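Side-chain contacts in lovastatin nonaketide synthase mokA (Monascus pilosus, PDB 6AD3), which builds the polyketide dihydromonacolin L, a lovastatin precursor, in nine iterative steps as a multidomain synthase, of which this chain is the condensation domain: residues E428-F433 with R463-V468; P275-M280 with S346-G351. The protein carries 1 engineered substitution. One frame throughout, in Å; residues are numbered along the deposited sequence.

Interaction 1. Residues E428-F433 with R463-V468; sequences EPAPLF and RTPYDV
Phe433 and Tyr466 bring two rings together in this buried contact. Their ring planes lie only 6° apart, but the rings are slid so far past each other, with centroids separated by 5.0 Å, that they barely overlap. The rings meet where Phe433 CE2 comes to 3.2 Å from Tyr466 CE1, a tight approach. Phe433 also uses its backbone here: its O lies in the plane of the tyrosine ring, at the edge, 3.3 Å from Tyr466 CE1. The methyl of Ala430 fills in beside them, with its CB 3.5 Å from Tyr466 CE1 and 3.7 Å from Pro465 CG. Pro465 in turn lays its CG over the centre of the Tyr466 ring.

Waters tie the polar atoms together. One joins Tyr466 OH, at 2.7 Å, to Pro431 O and sits above one face of Phe433, toward the rim. A second accepts from Ala430 N, at 2.8 Å, and donates to both Pro465 O and Asp467 OD1. A third links Glu428 O to Pro465 O, so that this carbonyl receives two waters.

Behind this shell, Phe433 N bonds back to Pro431 O at 2.8 Å across Leu432, whose positive phi makes this a classic gamma turn. The turn sets where Phe433 starts, and its CG, placed between N and C (chi1 51°), carries the ring to the tyrosine. Asp467 is held by a salt bridge to Arg294. Leu372 of strand 371-377 touches both side chains, Tyr408 of helix 408-414 packs on Tyr466, and the two loops lead directly into the neighbouring parallel strands 435-440 and 468-473.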
ATOM      1  N   GLU A 428      16.720   8.306   9.079  1.00 25.58           N
ATOM      2  CA  GLU A 428      15.895   9.486   9.326  1.00 27.77           C
ATOM      3  C   GLU A 428      14.421   9.119   9.255  1.00 25.19           C
ATOM      4  O   GLU A 428      14.048   8.268   8.480  1.00 21.37           O
ATOM      5  CB  GLU A 428      16.174  10.530   8.253  1.00 31.80           C
ATOM      6  CG  GLU A 428      17.433  11.329   8.504  1.00 46.62           C
ATOM      7  CD  GLU A 428      17.314  12.740   7.976  1.00 69.65           C
ATOM      8  OE1 GLU A 428      17.503  13.685   8.772  1.00 88.20           O
ATOM      9  OE2 GLU A 428      16.930  12.905   6.792  1.00 63.79           O
ATOM     10  N   PRO A 429      13.602   9.733  10.110  1.00 22.41           N
ATOM     11  CA  PRO A 429      12.159   9.583   9.934  1.00 22.00           C
ATOM     12  C   PRO A 429      11.713   9.995   8.535  1.00 20.19           C
ATOM     13  O   PRO A 429      12.315  10.861   7.897  1.00 19.60           O
ATOM     14  CB  PRO A 429      11.566  10.491  11.013  1.00 22.29           C
ATOM     15  CG  PRO A 429      12.700  10.856  11.910  1.00 26.67           C
ATOM     16  CD  PRO A 429      13.931  10.794  11.074  1.00 24.33           C
ATOM     17  N   ALA A 430      10.620   9.410   8.092  1.00 17.31           N
ATOM     18  CA  ALA A 430       9.980   9.805   6.858  1.00 14.96           C
ATOM     19  C   ALA A 430       9.628  11.284   6.882  1.00 16.65           C
ATOM     20  O   ALA A 430       9.280  11.814   7.911  1.00 15.77           O
ATOM     21  CB  ALA A 430       8.749   8.983   6.646  1.00 14.49           C
ATOM     22  N   PRO A 431       9.642  11.941   5.701  1.00 17.67           N
ATOM     23  CA  PRO A 431       9.150  13.335   5.635  1.00 18.45           C
ATOM     24  C   PRO A 431       7.684  13.473   5.926  1.00 16.74           C
ATOM     25  O   PRO A 431       6.879  12.661   5.453  1.00 16.51           O
ATOM     26  CB  PRO A 431       9.406  13.753   4.205  1.00 18.86           C
ATOM     27  CG  PRO A 431       9.748  12.531   3.440  1.00 19.68           C
ATOM     28  CD  PRO A 431      10.046  11.411   4.397  1.00 19.20           C
ATOM     29  N   LEU A 432       7.356  14.487   6.726  1.00 15.85           N
ATOM     30  CA  LEU A 432       5.966  14.996   6.918  1.00 15.30           C
ATOM     31  C   LEU A 432       5.085  14.144   7.814  1.00 19.29           C
ATOM     32  O   LEU A 432       4.415  14.650   8.704  1.00 19.42           O
ATOM     33  CB  LEU A 432       5.243  15.239   5.591  1.00 16.73           C
ATOM     34  CG  LEU A 432       3.999  16.094   5.690  1.00 16.73           C
ATOM     35  CD1 LEU A 432       4.346  17.516   6.129  1.00 19.17           C
ATOM     36  CD2 LEU A 432       3.235  16.084   4.406  1.00 17.42           C
ATOM     37  N   PHE A 433       5.040  12.848   7.558  1.00 16.10           N
ATOM     38  CA  PHE A 433       4.307  11.952   8.444  1.00 14.27           C
ATOM     39  C   PHE A 433       5.085  10.674   8.644  1.00 14.93           C
ATOM     40  O   PHE A 433       5.781  10.234   7.725  1.00 13.63           O
ATOM     41  CB  PHE A 433       2.894  11.640   7.897  1.00 14.33           C
ATOM     42  CG  PHE A 433       2.865  11.178   6.456  1.00 12.71           C
ATOM     43  CD1 PHE A 433       2.955  12.098   5.409  1.00 14.56           C
ATOM     44  CD2 PHE A 433       2.777   9.815   6.127  1.00 12.93           C
ATOM     45  CE1 PHE A 433       2.941  11.680   4.089  1.00 15.43           C
ATOM     46  CE2 PHE A 433       2.788   9.410   4.813  1.00 14.05           C
ATOM     47  CZ  PHE A 433       2.869  10.336   3.785  1.00 14.77           C
ATOM     48  N   ARG A 463       9.231  -2.266   1.358  1.00 12.39           N
ATOM     49  CA  ARG A 463       9.551  -1.494   2.558  1.00 14.17           C
ATOM     50  C   ARG A 463       9.218  -0.038   2.320  1.00 15.06           C
ATOM     51  O   ARG A 463       9.149   0.412   1.172  1.00 14.75           O
ATOM     52  CB  ARG A 463      11.034  -1.613   2.909  1.00 14.99           C
ATOM     53  CG  ARG A 463      11.447  -3.018   3.296  1.00 14.78           C
ATOM     54  CD  ARG A 463      12.896  -3.048   3.784  1.00 15.60           C
ATOM     55  NE  ARG A 463      13.374  -4.412   3.990  1.00 17.90           N
ATOM     56  CZ  ARG A 463      14.648  -4.723   4.258  1.00 19.95           C
ATOM     57  NH1 ARG A 463      15.568  -3.769   4.447  1.00 19.39           N
ATOM     58  NH2 ARG A 463      14.979  -5.986   4.468  1.00 21.95           N
ATOM     59  N   THR A 464       8.928   0.651   3.423  1.00 14.72           N
ATOM     60  CA  THR A 464       8.646   2.072   3.419  1.00 14.55           C
ATOM     61  C   THR A 464       9.367   2.689   4.618  1.00 12.82           C
ATOM     62  O   THR A 464       9.825   1.963   5.498  1.00 12.50           O
ATOM     63  CB  THR A 464       7.131   2.360   3.506  1.00 11.94           C
ATOM     64  OG1 THR A 464       6.662   2.063   4.813  1.00 12.51           O
ATOM     65  CG2 THR A 464       6.362   1.552   2.529  1.00 13.89           C
ATOM     66  N   PRO A 465       9.479   4.022   4.652  1.00 12.73           N
ATOM     67  CA  PRO A 465      10.272   4.655   5.696  1.00 14.43           C
ATOM     68  C   PRO A 465       9.514   4.877   6.996  1.00 14.86           C
ATOM     69  O   PRO A 465      10.093   5.391   7.973  1.00 14.89           O
ATOM     70  CB  PRO A 465      10.639   6.006   5.079  1.00 15.66           C
ATOM     71  CG  PRO A 465       9.522   6.285   4.174  1.00 15.45           C
ATOM     72  CD  PRO A 465       9.192   4.957   3.564  1.00 14.48           C
ATOM     73  N   TYR A 466       8.225   4.565   7.009  1.00 12.68           N
ATOM     74  CA  TYR A 466       7.358   5.001   8.109  1.00 12.06           C
ATOM     75  C   TYR A 466       7.601   4.222   9.423  1.00 13.88           C
ATOM     76  O   TYR A 466       7.719   2.999   9.415  1.00 14.50           O
ATOM     77  CB  TYR A 466       5.890   4.905   7.654  1.00 11.96           C
ATOM     78  CG  TYR A 466       5.648   5.750   6.443  1.00 12.07           C
ATOM     79  CD1 TYR A 466       5.668   7.142   6.523  1.00 13.14           C
ATOM     80  CD2 TYR A 466       5.548   5.181   5.180  1.00 12.55           C
ATOM     81  CE1 TYR A 466       5.607   7.937   5.390  1.00 13.98           C
ATOM     82  CE2 TYR A 466       5.448   5.978   4.049  1.00 12.38           C
ATOM     83  CZ  TYR A 466       5.520   7.360   4.161  1.00 13.92           C
ATOM     84  OH  TYR A 466       5.475   8.153   3.059  1.00 15.33           O
ATOM     85  N   ASP A 467       7.575   4.940  10.555  1.00 14.83           N
ATOM     86  CA  ASP A 467       7.831   4.332  11.868  1.00 15.59           C
ATOM     87  C   ASP A 467       6.811   3.239  12.160  1.00 16.14           C
ATOM     88  O   ASP A 467       7.169   2.193  12.683  1.00 16.52           O
ATOM     89  CB  ASP A 467       7.780   5.369  12.988  1.00 15.17           C
ATOM     90  CG  ASP A 467       9.013   6.265  13.045  1.00 19.77           C
ATOM     91  OD1 ASP A 467       9.794   6.331  12.088  1.00 18.86           O
ATOM     92  OD2 ASP A 467       9.203   6.884  14.099  1.00 19.60           O
ATOM     93  N   VAL A 468       5.538   3.518  11.882  1.00 14.41           N
ATOM     94  CA  VAL A 468       4.453   2.610  12.203  1.00 14.20           C
ATOM     95  C   VAL A 468       3.441   2.602  11.063  1.00 13.24           C
ATOM     96  O   VAL A 468       3.092   3.641  10.508  1.00 13.97           O
ATOM     97  CB  VAL A 468       3.758   2.991  13.543  1.00 16.22           C
ATOM     98  CG1 VAL A 468       3.348   4.414  13.535  1.00 17.67           C
ATOM     99  CG2 VAL A 468       2.575   2.069  13.848  1.00 17.03           C
TER
HETATM  100  O   HOH W   1      12.810   5.802   8.857  1.00 22.33           O
HETATM  101  O   HOH W   2       9.343   7.423   9.685  1.00 15.19           O
HETATM  102  O   HOH W   3       6.664  10.599   3.426  1.00 15.98           O

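Interaction 2. Residues P275-M280 with S346-G351; sequences PVLPRM and SDFSIG
Leu277 makes the close part of this contact by putting one methyl against the base of the Phe348 side chain. Its CD1 is 3.7 Å from Phe348 CG, and Phe348 CD2 and CB are hardly farther away. With CG swung opposite the backbone N (chi1 -167°), Leu277 sends this branch to the strand, while its side chain also packs on Val468. Phe348 is gripped from elsewhere too: the ring of His336 meets it with planes about 20° apart, and Leu339 of helix 327-343 touches it.

Toward Pro275, at the start of segment 275-280, the fit is looser and more exposed. Pro275 CG merely comes within 4.0 Å of Asp347 OD2, an oxygen whose strong partner is Arg376, in a salt bridge. Waters bridge the backbones here. One accepts from Ser349 N at 3.1 Å, and its bond to Pro275 O is long and weak. Another donates to Val276 O at 3.3 Å and, weakly, to Asp347 O.

Strand 348-354 pairs in parallel with 435-440 and antiparallel with 371-377, while 275-280 runs as irregular chain beside its first residues. This mixed sheet, with helix 327-343 packed on it, is that of the C-terminal lobe of the two-lobed, chloramphenicol acetyltransferase-like condensation fold.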
ATOM      1  N   PRO A 275       6.944  18.845  13.432  1.00 32.78           N
ATOM      2  CA  PRO A 275       7.119  17.826  14.459  1.00 34.83           C
ATOM      3  C   PRO A 275       7.092  16.418  13.862  1.00 23.55           C
ATOM      4  O   PRO A 275       6.348  16.156  12.934  1.00 24.00           O
ATOM      5  CB  PRO A 275       5.893  18.027  15.389  1.00 41.67           C
ATOM      6  CG  PRO A 275       5.245  19.317  14.945  1.00 42.10           C
ATOM      7  CD  PRO A 275       5.590  19.427  13.484  1.00 43.94           C
ATOM      8  N   VAL A 276       7.857  15.523  14.458  1.00 24.69           N
ATOM      9  CA  VAL A 276       7.884  14.159  14.024  1.00 20.84           C
ATOM     10  C   VAL A 276       7.357  13.304  15.170  1.00 24.54           C
ATOM     11  O   VAL A 276       7.397  13.700  16.328  1.00 20.73           O
ATOM     12  CB  VAL A 276       9.309  13.724  13.638  1.00 28.44           C
ATOM     13  CG1 VAL A 276       9.871  14.660  12.585  1.00 27.92           C
ATOM     14  CG2 VAL A 276      10.217  13.693  14.859  1.00 36.74           C
ATOM     15  N   LEU A 277       6.713  12.210  14.816  1.00 19.43           N
ATOM     16  CA  LEU A 277       6.145  11.328  15.778  1.00 18.12           C
ATOM     17  C   LEU A 277       7.199  10.881  16.805  1.00 18.95           C
ATOM     18  O   LEU A 277       8.273  10.368  16.432  1.00 19.62           O
ATOM     19  CB  LEU A 277       5.589  10.113  15.045  1.00 16.91           C
ATOM     20  CG  LEU A 277       4.672   9.193  15.848  1.00 17.44           C
ATOM     21  CD1 LEU A 277       3.338   9.900  16.089  1.00 20.54           C
ATOM     22  CD2 LEU A 277       4.483   7.885  15.070  1.00 19.02           C
ATOM     23  N   PRO A 278       6.873  10.989  18.104  1.00 20.59           N
ATOM     24  CA  PRO A 278       7.792  10.429  19.108  1.00 21.18           C
ATOM     25  C   PRO A 278       7.912   8.931  19.052  1.00 19.94           C
ATOM     26  O   PRO A 278       7.092   8.240  18.419  1.00 17.80           O
ATOM     27  CB  PRO A 278       7.164  10.878  20.442  1.00 20.24           C
ATOM     28  CG  PRO A 278       6.457  12.143  20.078  1.00 21.40           C
ATOM     29  CD  PRO A 278       5.838  11.826  18.737  1.00 21.35           C
ATOM     30  N   ARG A 279       8.924   8.395  19.724  1.00 18.98           N
ATOM     31  CA  ARG A 279       8.960   6.957  19.963  1.00 22.54           C
ATOM     32  C   ARG A 279       7.768   6.549  20.813  1.00 23.26           C
ATOM     33  O   ARG A 279       7.388   7.245  21.744  1.00 25.47           O
ATOM     34  CB  ARG A 279      10.286   6.551  20.654  1.00 27.47           C
ATOM     35  CG  ARG A 279      10.464   5.037  20.747  1.00 34.02           C
ATOM     36  CD  ARG A 279      11.879   4.651  21.211  1.00 38.79           C
ATOM     37  NE  ARG A 279      12.219   5.274  22.482  1.00 42.70           N
ATOM     38  CZ  ARG A 279      11.824   4.827  23.682  1.00 63.04           C
ATOM     39  NH1 ARG A 279      11.010   3.777  23.781  1.00 63.88           N
ATOM     40  NH2 ARG A 279      12.224   5.447  24.794  1.00 63.67           N
ATOM     41  N   MET A 280       7.132   5.448  20.450  1.00 21.59           N
ATOM     42  CA  MET A 280       6.025   4.900  21.252  1.00 22.31           C
ATOM     43  C   MET A 280       6.560   4.084  22.413  1.00 24.24           C
ATOM     44  O   MET A 280       7.497   3.319  22.254  1.00 20.52           O
ATOM     45  CB  MET A 280       5.118   4.012  20.403  1.00 24.43           C
ATOM     46  CG  MET A 280       4.430   4.735  19.256  1.00 23.43           C
ATOM     47  SD  MET A 280       3.441   3.570  18.301  1.00 25.71           S
ATOM     48  CE  MET A 280       4.735   2.682  17.406  1.00 27.30           C
ATOM     49  N   SER A 346       0.438  15.633  20.747  1.00 22.19           N
ATOM     50  CA  SER A 346      -0.875  16.205  20.474  1.00 24.55           C
ATOM     51  C   SER A 346      -0.943  16.822  19.067  1.00 22.00           C
ATOM     52  O   SER A 346      -1.927  17.460  18.719  1.00 22.18           O
ATOM     53  CB  SER A 346      -1.233  17.255  21.529  1.00 25.63           C
ATOM     54  OG  SER A 346      -0.246  18.245  21.564  1.00 36.72           O
ATOM     55  N   ASP A 347       0.099  16.606  18.259  1.00 18.89           N
ATOM     56  CA  ASP A 347       0.121  17.120  16.889  1.00 21.09           C
ATOM     57  C   ASP A 347       1.034  16.246  16.035  1.00 18.50           C
ATOM     58  O   ASP A 347       2.273  16.298  16.148  1.00 17.90           O
ATOM     59  CB  ASP A 347       0.566  18.583  16.858  1.00 22.10           C
ATOM     60  CG  ASP A 347       0.726  19.142  15.441  1.00 25.77           C
ATOM     61  OD1 ASP A 347       0.283  18.525  14.439  1.00 19.45           O
ATOM     62  OD2 ASP A 347       1.358  20.213  15.329  1.00 25.19           O
ATOM     63  N   PHE A 348       0.405  15.348  15.279  1.00 20.34           N
ATOM     64  CA  PHE A 348       1.145  14.493  14.377  1.00 17.65           C
ATOM     65  C   PHE A 348       0.266  14.117  13.209  1.00 17.77           C
ATOM     66  O   PHE A 348      -0.955  14.302  13.260  1.00 16.18           O
ATOM     67  CB  PHE A 348       1.677  13.222  15.089  1.00 16.67           C
ATOM     68  CG  PHE A 348       0.610  12.360  15.725  1.00 16.70           C
ATOM     69  CD1 PHE A 348       0.109  12.669  17.005  1.00 17.85           C
ATOM     70  CD2 PHE A 348       0.031  11.276  15.031  1.00 17.05           C
ATOM     71  CE1 PHE A 348      -0.835  11.852  17.616  1.00 17.99           C
ATOM     72  CE2 PHE A 348      -0.933  10.486  15.635  1.00 17.36           C
ATOM     73  CZ  PHE A 348      -1.409  10.811  16.894  1.00 16.52           C
ATOM     74  N   SER A 349       0.876  13.519  12.182  1.00 16.63           N
ATOM     75  CA  SER A 349       0.121  13.224  10.969  1.00 16.15           C
ATOM     76  C   SER A 349       0.107  11.751  10.642  1.00 15.51           C
ATOM     77  O   SER A 349       1.012  10.994  11.028  1.00 14.98           O
ATOM     78  CB  SER A 349       0.693  14.027   9.786  1.00 17.57           C
ATOM     79  OG  SER A 349       0.524  15.424   9.968  1.00 18.21           O
ATOM     80  N   ILE A 350      -0.975  11.331  10.008  1.00 13.95           N
ATOM     81  CA  ILE A 350      -1.119   9.964   9.566  1.00 14.14           C
ATOM     82  C   ILE A 350      -1.372   9.965   8.071  1.00 14.03           C
ATOM     83  O   ILE A 350      -2.347  10.563   7.593  1.00 14.08           O
ATOM     84  CB  ILE A 350      -2.296   9.260  10.264  1.00 14.16           C
ATOM     85  CG1 ILE A 350      -2.102   9.268  11.822  1.00 15.51           C
ATOM     86  CG2 ILE A 350      -2.439   7.821   9.713  1.00 14.01           C
ATOM     87  CD1 ILE A 350      -3.300   8.758  12.611  1.00 14.98           C
ATOM     88  N   GLY A 351      -0.539   9.237   7.335  1.00 13.75           N
ATOM     89  CA  GLY A 351      -0.763   9.039   5.920  1.00 14.56           C
ATOM     90  C   GLY A 351      -1.866   8.033   5.691  1.00 14.18           C
ATOM     91  O   GLY A 351      -1.728   6.865   6.036  1.00 12.21           O
TER
HETATM   92  O   HOH W   4       3.981  13.766  12.311  1.00 20.69           O
HETATM   93  O   HOH W   5       4.828  15.028  17.876  1.00 31.66           O

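In the fold
Interactions 1 and 2 are neighbours on one mixed sheet, their centres about 11 Å apart, and they touch directly. Phe433 CD2 packs 3.6 Å from Gly351 N, joining 428-433 to strand 348-354, while Val468 CG1 lies 4.0 Å from Leu277 CD2, joining the other two segments. Gln434 is a polar bridge between them: its side chain bonds Ala430 O through NE2 and Leu277 N through OE1. The sheet does the rest, since strand 435-440 pairs with 348-354 on one flank and 468-473 on the other. Both contacts therefore lie in the same lobe of the condensation domain, and neither contains a bound ligand.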